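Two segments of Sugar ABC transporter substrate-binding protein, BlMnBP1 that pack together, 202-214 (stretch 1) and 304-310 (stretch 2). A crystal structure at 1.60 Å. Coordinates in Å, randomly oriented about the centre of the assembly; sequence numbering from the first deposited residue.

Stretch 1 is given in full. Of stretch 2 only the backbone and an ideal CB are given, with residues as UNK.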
# COMPACT_ATOMS: atom_id res chain seq x y z
N ALA A 202 0.02 -7.67 0.45
CA ALA A 202 0.92 -6.74 -0.23
C ALA A 202 1.48 -7.31 -1.52
O ALA A 202 1.84 -6.55 -2.43
CB ALA A 202 2.06 -6.34 0.72
N TRP A 203 1.55 -8.64 -1.64
CA TRP A 203 2.06 -9.21 -2.88
C TRP A 203 1.23 -8.79 -4.09
O TRP A 203 1.75 -8.75 -5.21
CB TRP A 203 2.14 -10.73 -2.76
CG TRP A 203 3.31 -11.15 -1.95
CD1 TRP A 203 3.41 -11.15 -0.59
CD2 TRP A 203 4.58 -11.58 -2.45
NE1 TRP A 203 4.67 -11.58 -0.21
CE2 TRP A 203 5.40 -11.85 -1.34
CE3 TRP A 203 5.10 -11.77 -3.74
CZ2 TRP A 203 6.72 -12.30 -1.48
CZ3 TRP A 203 6.40 -12.22 -3.87
CH2 TRP A 203 7.20 -12.46 -2.75
N ASP A 204 -0.05 -8.42 -3.88
CA ASP A 204 -0.87 -7.95 -4.98
C ASP A 204 -0.40 -6.59 -5.50
O ASP A 204 -0.82 -6.17 -6.58
CB ASP A 204 -2.34 -7.81 -4.56
CG ASP A 204 -3.04 -9.15 -4.32
OD1 ASP A 204 -2.49 -10.22 -4.65
OD2 ASP A 204 -4.18 -9.13 -3.81
N GLN A 205 0.47 -5.91 -4.76
CA GLN A 205 0.91 -4.58 -5.15
C GLN A 205 1.93 -4.60 -6.26
O GLN A 205 2.27 -3.54 -6.78
CB GLN A 205 1.50 -3.87 -3.94
CG GLN A 205 0.47 -3.63 -2.84
CD GLN A 205 1.06 -3.04 -1.58
OE1 GLN A 205 2.26 -2.79 -1.48
NE2 GLN A 205 0.20 -2.83 -0.57
N TYR A 206 2.39 -5.78 -6.66
CA TYR A 206 3.46 -5.90 -7.64
C TYR A 206 2.99 -6.39 -9.00
O TYR A 206 3.79 -6.39 -9.95
CB TYR A 206 4.55 -6.85 -7.13
CG TYR A 206 5.10 -6.38 -5.83
CD1 TYR A 206 4.42 -6.62 -4.65
CD2 TYR A 206 6.26 -5.66 -5.77
CE1 TYR A 206 4.88 -6.15 -3.45
CE2 TYR A 206 6.73 -5.20 -4.57
CZ TYR A 206 6.05 -5.46 -3.40
OH TYR A 206 6.52 -4.96 -2.20
N ILE A 207 1.75 -6.84 -9.11
CA ILE A 207 1.40 -7.68 -10.24
C ILE A 207 0.97 -6.91 -11.48
O ILE A 207 0.79 -7.52 -12.53
CB ILE A 207 0.27 -8.65 -9.89
CG1 ILE A 207 -1.00 -7.89 -9.51
CG2 ILE A 207 0.68 -9.56 -8.75
CD1 ILE A 207 -2.29 -8.68 -9.73
N ALA A 208 0.79 -5.59 -11.38
CA ALA A 208 0.30 -4.79 -12.50
C ALA A 208 1.44 -3.99 -13.06
O ALA A 208 2.25 -4.53 -13.86
CB ALA A 208 -0.91 -3.96 -12.02
N GLY A 209 1.58 -2.71 -12.74
CA GLY A 209 2.63 -1.92 -13.34
C GLY A 209 4.01 -2.51 -13.16
O GLY A 209 4.83 -2.46 -14.07
N ASN A 210 4.31 -3.03 -11.96
CA ASN A 210 5.64 -3.54 -11.70
C ASN A 210 5.95 -4.74 -12.56
O ASN A 210 7.09 -4.92 -13.00
CB ASN A 210 5.82 -3.95 -10.25
CG ASN A 210 5.97 -2.80 -9.35
OD1 ASN A 210 5.16 -1.87 -9.39
ND2 ASN A 210 7.05 -2.80 -8.57
N ALA A 211 4.97 -5.62 -12.74
CA ALA A 211 5.21 -6.87 -13.44
C ALA A 211 4.97 -6.75 -14.94
O ALA A 211 5.38 -7.65 -15.68
CB ALA A 211 4.35 -7.99 -12.86
N THR A 212 4.36 -5.66 -15.41
CA THR A 212 4.00 -5.56 -16.82
C THR A 212 4.55 -4.33 -17.53
O THR A 212 4.56 -4.33 -18.76
CB THR A 212 2.47 -5.54 -17.03
OG1 THR A 212 1.91 -4.32 -16.52
CG2 THR A 212 1.81 -6.75 -16.39
N GLY A 213 4.95 -3.31 -16.80
CA GLY A 213 5.29 -2.02 -17.37
C GLY A 213 4.12 -1.22 -17.91
O GLY A 213 4.33 -0.14 -18.45
N ASP A 214 2.89 -1.70 -17.74
CA ASP A 214 1.73 -1.05 -18.35
C ASP A 214 0.89 -0.30 -17.32
O ASP A 214 0.24 -0.94 -16.49
CB ASP A 214 0.91 -2.12 -19.06
CG ASP A 214 -0.33 -1.59 -19.74
OD1 ASP A 214 -0.52 -0.37 -19.76
OD2 ASP A 214 -1.09 -2.43 -20.28
N UNK A 304 14.07 -2.38 -6.33
CA UNK A 304 12.88 -2.74 -7.11
C UNK A 304 12.59 -4.22 -6.98
O UNK A 304 13.49 -5.03 -6.73
CB UNK A 304 13.06 -2.37 -8.58
N UNK A 305 11.33 -4.58 -7.12
CA UNK A 305 10.97 -5.98 -7.22
C UNK A 305 11.69 -6.58 -8.42
O UNK A 305 11.80 -5.94 -9.46
CB UNK A 305 9.45 -6.15 -7.34
N UNK A 306 12.18 -7.80 -8.32
CA UNK A 306 13.04 -8.36 -9.39
C UNK A 306 12.28 -8.91 -10.59
O UNK A 306 12.29 -10.09 -10.89
CB UNK A 306 13.91 -9.48 -8.81
N UNK A 307 11.62 -8.01 -11.30
CA UNK A 307 11.08 -8.29 -12.62
C UNK A 307 11.59 -7.22 -13.56
O UNK A 307 11.65 -6.04 -13.21
CB UNK A 307 9.55 -8.34 -12.61
N UNK A 308 12.01 -7.66 -14.74
CA UNK A 308 12.42 -6.78 -15.83
C UNK A 308 11.48 -7.00 -17.00
O UNK A 308 11.20 -8.15 -17.38
CB UNK A 308 13.87 -7.03 -16.24
N UNK A 309 10.96 -5.91 -17.55
CA UNK A 309 10.02 -5.94 -18.66
C UNK A 309 10.73 -5.34 -19.87
O UNK A 309 10.99 -4.13 -19.91
CB UNK A 309 8.73 -5.18 -18.33
N UNK A 310 11.02 -6.18 -20.87
CA UNK A 310 11.65 -5.73 -22.11
C UNK A 310 12.85 -4.84 -21.79
O UNK A 310 13.02 -3.74 -22.34
CB UNK A 310 10.65 -4.98 -22.99

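Position 304 has phi/psi of -63/152, its CB lies sideways to stretch 1, and nothing of stretch 1 comes within 5.5 Å of the ideal CB. Stretch 1 therefore sets little constraint here; the phi allows proline among many others. The residue is Pro 304.

At position 305 the CA-to-CB bond points toward stretch 1, and the ideal CB sits 3.6 Å from CD2 of Tyr 206 and 4.3 Å from ND2 of Asn 210. Beyond it lie the rings of Tyr 206 and Trp 203, an apolar surface that would suit leucine, methionine or an aromatic side chain. The residue is Phe 305. CD2 of Phe 305 comes 3.5 Å from CD2 of Tyr 206; the two rings meet obliquely, with planes at 44° and centroids 5.0 Å apart. Further along the ring, CE2 of Phe 305 lies 3.9 Å from CZ3 of Trp 203, which approaches the edge of the phenylalanine ring. A water 3.0 Å from O of Phe 305, in hydrogen-bonding geometry, accepts a weak hydrogen bond from ND2 of Asn 210, 3.3 Å away.

Position 306, at -81/65, is out of reach of stretch 1, so several residue types would serve. It is Pro 306.

Position 307 is extended (-126/137) and points toward the 209-212 helix: its ideal CB is 4.2 Å from O of Asn 210 and 4.7 Å from CA of Ala 211. The small methyl of Ala 211 leaves room for an aliphatic side chain such as valine, leucine or isoleucine. Ile 307 occupies it, CD1 reaching 3.8 Å from CB of Ala 211 and CG2 4.0 Å from O of Asn 210. A second water lies 2.7 Å from O of Asn 210 and 2.8 Å from O of Ile 307, within hydrogen-bonding reach of both, where no direct hydrogen bond joins the backbones.

At position 308 the CA-to-CB bond points away from stretch 1 and the backbone is extended (-118/131), so beta-branched or polar residues would suit as well as many others. It is Thr 308, whose OG1 is hydrogen-bonded elsewhere in the structure.

Position 309 points toward stretch 1 again, its ideal CB 4.3 Å from O of Thr 212 and 4.5 Å from N of Gly 213. A compact aliphatic residue, valine or isoleucine, would suit this backbone surface. In Val 309, CG1 lies 3.4 Å from O of Thr 212 and CG2 3.5 Å from O of Ala 211. An ideal CB on Gly 213 would come a tight 3.4 Å from CG1 of Val 309.

Position 310, with positive phi (48/45), is out of reach; glycine, asparagine or aspartate tolerate such angles. It is Asp 310.

Stretch 2 304-310: PFPITVD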
# COMPACT_ATOMS: atom_id res chain seq x y z
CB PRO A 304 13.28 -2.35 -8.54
CG PRO A 304 14.46 -1.41 -8.38
CD PRO A 304 15.17 -1.89 -7.18
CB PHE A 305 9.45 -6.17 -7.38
CG PHE A 305 8.99 -7.63 -7.20
CD1 PHE A 305 8.91 -8.48 -8.29
CD2 PHE A 305 8.70 -8.14 -5.95
CE1 PHE A 305 8.54 -9.80 -8.14
CE2 PHE A 305 8.33 -9.46 -5.80
CZ PHE A 305 8.25 -10.29 -6.90
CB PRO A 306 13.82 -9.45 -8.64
CG PRO A 306 12.87 -9.88 -7.55
CD PRO A 306 12.11 -8.68 -7.13
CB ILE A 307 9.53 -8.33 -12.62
CG1 ILE A 307 9.04 -9.63 -11.95
CG2 ILE A 307 8.97 -8.28 -14.03
CD1 ILE A 307 7.53 -9.76 -11.80
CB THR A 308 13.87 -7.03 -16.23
OG1 THR A 308 14.72 -6.86 -15.09
CG2 THR A 308 14.30 -6.08 -17.34
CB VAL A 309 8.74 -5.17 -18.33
CG1 VAL A 309 7.81 -5.10 -19.52
CG2 VAL A 309 8.03 -5.85 -17.17
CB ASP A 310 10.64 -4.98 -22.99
CG ASP A 310 11.18 -4.64 -24.37
OD1 ASP A 310 12.15 -5.28 -24.83
OD2 ASP A 310 10.61 -3.72 -24.98
O HOH W 1 9.68 -4.10 -13.10
O HOH W 2 9.78 -3.87 -10.12
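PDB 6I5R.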